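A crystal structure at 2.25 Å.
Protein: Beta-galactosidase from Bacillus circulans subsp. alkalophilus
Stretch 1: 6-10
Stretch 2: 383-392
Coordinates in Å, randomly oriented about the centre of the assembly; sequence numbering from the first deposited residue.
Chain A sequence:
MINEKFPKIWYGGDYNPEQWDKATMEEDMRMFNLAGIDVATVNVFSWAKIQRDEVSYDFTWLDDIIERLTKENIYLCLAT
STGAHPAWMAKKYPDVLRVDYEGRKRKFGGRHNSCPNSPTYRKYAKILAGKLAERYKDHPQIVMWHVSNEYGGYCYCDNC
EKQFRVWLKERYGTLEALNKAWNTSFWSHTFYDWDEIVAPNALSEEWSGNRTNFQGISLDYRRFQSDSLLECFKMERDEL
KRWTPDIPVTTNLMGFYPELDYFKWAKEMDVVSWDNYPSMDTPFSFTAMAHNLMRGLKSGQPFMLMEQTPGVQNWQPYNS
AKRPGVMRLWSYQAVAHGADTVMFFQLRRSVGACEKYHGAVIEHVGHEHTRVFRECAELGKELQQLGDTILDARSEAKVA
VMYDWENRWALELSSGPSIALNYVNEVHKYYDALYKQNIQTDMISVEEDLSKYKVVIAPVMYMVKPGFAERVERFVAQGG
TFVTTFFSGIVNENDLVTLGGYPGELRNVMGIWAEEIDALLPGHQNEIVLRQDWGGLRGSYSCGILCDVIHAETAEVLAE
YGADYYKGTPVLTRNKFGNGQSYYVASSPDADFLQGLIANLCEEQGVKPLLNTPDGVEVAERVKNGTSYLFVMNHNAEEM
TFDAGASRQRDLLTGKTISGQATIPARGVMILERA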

# COMPACT_ATOMS: atom_id res chain seq x y z
N PHE A 6 15.94 -11.37 46.70
CA PHE A 6 16.70 -11.55 45.47
C PHE A 6 17.41 -10.23 45.23
O PHE A 6 17.01 -9.46 44.36
CB PHE A 6 15.71 -11.87 44.33
CG PHE A 6 16.34 -12.32 43.04
CD1 PHE A 6 17.72 -12.38 42.87
CD2 PHE A 6 15.53 -12.69 41.97
CE1 PHE A 6 18.27 -12.80 41.66
CE2 PHE A 6 16.07 -13.11 40.75
CZ PHE A 6 17.44 -13.16 40.59
N PRO A 7 18.48 -9.96 46.02
CA PRO A 7 19.10 -8.64 46.16
C PRO A 7 20.22 -8.34 45.17
O PRO A 7 21.31 -7.94 45.56
CB PRO A 7 19.64 -8.68 47.59
CG PRO A 7 20.07 -10.13 47.76
CD PRO A 7 19.14 -10.97 46.87
N LYS A 8 19.94 -8.53 43.89
CA LYS A 8 20.87 -8.13 42.83
C LYS A 8 20.06 -7.74 41.61
O LYS A 8 18.83 -7.80 41.61
CB LYS A 8 21.86 -9.27 42.49
CG LYS A 8 21.21 -10.64 42.20
CD LYS A 8 22.24 -11.73 41.89
CE LYS A 8 23.03 -11.43 40.60
NZ LYS A 8 22.22 -11.66 39.36
N ILE A 9 20.75 -7.34 40.55
CA ILE A 9 20.12 -7.15 39.26
C ILE A 9 19.83 -8.53 38.69
O ILE A 9 20.75 -9.24 38.29
CB ILE A 9 21.04 -6.36 38.32
CG1 ILE A 9 21.26 -4.95 38.90
CG2 ILE A 9 20.45 -6.29 36.92
CD1 ILE A 9 22.37 -4.18 38.26
N TRP A 10 18.56 -8.92 38.69
CA TRP A 10 18.18 -10.24 38.16
C TRP A 10 18.73 -10.47 36.75
O TRP A 10 18.84 -9.55 35.94
CB TRP A 10 16.65 -10.41 38.15
CG TRP A 10 15.99 -10.10 39.46
CD1 TRP A 10 16.59 -9.72 40.62
CD2 TRP A 10 14.59 -10.15 39.74
NE1 TRP A 10 15.66 -9.53 41.60
CE2 TRP A 10 14.42 -9.79 41.09
CE3 TRP A 10 13.46 -10.47 38.98
CZ2 TRP A 10 13.17 -9.74 41.70
CZ3 TRP A 10 12.22 -10.41 39.58
CH2 TRP A 10 12.09 -10.05 40.93
N LEU A 383 27.11 -8.74 36.66
CA LEU A 383 25.89 -8.57 37.44
C LEU A 383 26.01 -9.24 38.80
O LEU A 383 25.55 -8.70 39.80
CB LEU A 383 24.68 -9.10 36.68
CG LEU A 383 23.95 -8.06 35.82
CD1 LEU A 383 24.73 -6.75 35.71
CD2 LEU A 383 23.64 -8.64 34.47
N GLN A 384 26.64 -10.41 38.85
CA GLN A 384 26.89 -11.06 40.13
C GLN A 384 27.80 -10.20 41.00
O GLN A 384 27.53 -10.02 42.19
CB GLN A 384 27.49 -12.45 39.93
CG GLN A 384 26.45 -13.51 39.65
CD GLN A 384 27.07 -14.78 39.13
OE1 GLN A 384 28.21 -14.78 38.67
NE2 GLN A 384 26.31 -15.88 39.18
N GLN A 385 28.85 -9.66 40.40
CA GLN A 385 29.82 -8.84 41.12
C GLN A 385 29.22 -7.52 41.61
O GLN A 385 29.68 -6.98 42.62
CB GLN A 385 31.04 -8.58 40.24
CG GLN A 385 31.80 -9.86 39.86
CD GLN A 385 32.86 -9.63 38.78
OE1 GLN A 385 33.72 -10.49 38.57
NE2 GLN A 385 32.80 -8.48 38.10
N LEU A 386 28.22 -7.00 40.91
CA LEU A 386 27.60 -5.74 41.33
C LEU A 386 26.75 -5.92 42.58
O LEU A 386 26.60 -4.99 43.37
CB LEU A 386 26.76 -5.13 40.21
CG LEU A 386 27.51 -4.55 39.01
CD1 LEU A 386 26.54 -4.09 37.96
CD2 LEU A 386 28.43 -3.40 39.44
N GLY A 387 26.21 -7.12 42.77
CA GLY A 387 25.35 -7.38 43.90
C GLY A 387 24.25 -6.33 44.00
O GLY A 387 23.61 -6.02 43.00
N ASP A 388 24.04 -5.77 45.19
CA ASP A 388 22.90 -4.89 45.43
C ASP A 388 23.20 -3.42 45.21
O ASP A 388 22.34 -2.58 45.45
CB ASP A 388 22.35 -5.09 46.85
CG ASP A 388 23.31 -4.60 47.94
OD1 ASP A 388 23.08 -4.93 49.12
OD2 ASP A 388 24.29 -3.89 47.62
N THR A 389 24.41 -3.12 44.76
CA THR A 389 24.93 -1.75 44.74
C THR A 389 23.97 -0.69 44.17
O THR A 389 23.77 0.35 44.78
CB THR A 389 26.27 -1.67 43.97
OG1 THR A 389 27.19 -2.64 44.49
CG2 THR A 389 26.89 -0.28 44.11
N ILE A 390 23.39 -0.97 43.02
CA ILE A 390 22.63 0.01 42.26
C ILE A 390 21.13 -0.03 42.60
O ILE A 390 20.41 0.94 42.38
CB ILE A 390 22.82 -0.25 40.76
CG1 ILE A 390 24.28 -0.02 40.38
CG2 ILE A 390 21.92 0.64 39.91
CD1 ILE A 390 24.59 -0.36 38.94
N LEU A 391 20.67 -1.14 43.14
CA LEU A 391 19.24 -1.32 43.38
C LEU A 391 18.61 -0.10 44.08
O LEU A 391 19.25 0.55 44.91
CB LEU A 391 19.01 -2.59 44.18
CG LEU A 391 19.55 -3.86 43.51
CD1 LEU A 391 19.08 -5.11 44.25
CD2 LEU A 391 19.12 -3.91 42.04
N ASP A 392 17.37 0.20 43.71
CA ASP A 392 16.61 1.32 44.29
C ASP A 392 17.20 2.71 44.02
O ASP A 392 16.63 3.71 44.43
CB ASP A 392 16.40 1.12 45.80
CG ASP A 392 15.48 -0.04 46.11
OD1 ASP A 392 14.47 -0.18 45.39
OD2 ASP A 392 15.76 -0.80 47.06
O HOH W 1 23.68 -6.88 40.42

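I9 is the apolar centre of the contact. Its CA-to-CB bond points toward the second stretch, and its side chain meets four aliphatic residues there. I9 CG1 lies 3.9 Å from L391 CD2, and I9 CG2 lies 4.1 Å from L383 CG. I9 CD1 reaches L386 CD1 at 4.2 Å and I390 CD1 at 4.5 Å. The first three are van der Waals contacts and the I390 approach is looser; all five residues are buried. L391 also packs against the backbone of the first stretch, with its CD1 3.5 Å from both P7 C and K8 N.

No direct hydrogen bond joins the two stretches. Water 1 makes the polar link instead. It accepts from I9 N at 3.0 Å and donates to L383 O and G387 O, each at 2.7 Å. I9 N is 4.0 Å from G387 O, too far for a direct bond, and water 1 links the two atoms. G387 O also receives a CA-H...O contact from K8 CA at 3.5 Å. G387 leaves the helix with positive phi, a conformation that favours glycine.

Farther out, the K8 side chain runs alongside L383 and Q384, with K8 CE 3.8 Å from L383 O and 3.9 Å from Q384 CA. K8 NZ turns back to hydrogen-bond I9 O at 3.0 Å. At the exposed edge, P7 O approaches D388 CB at 3.3 Å.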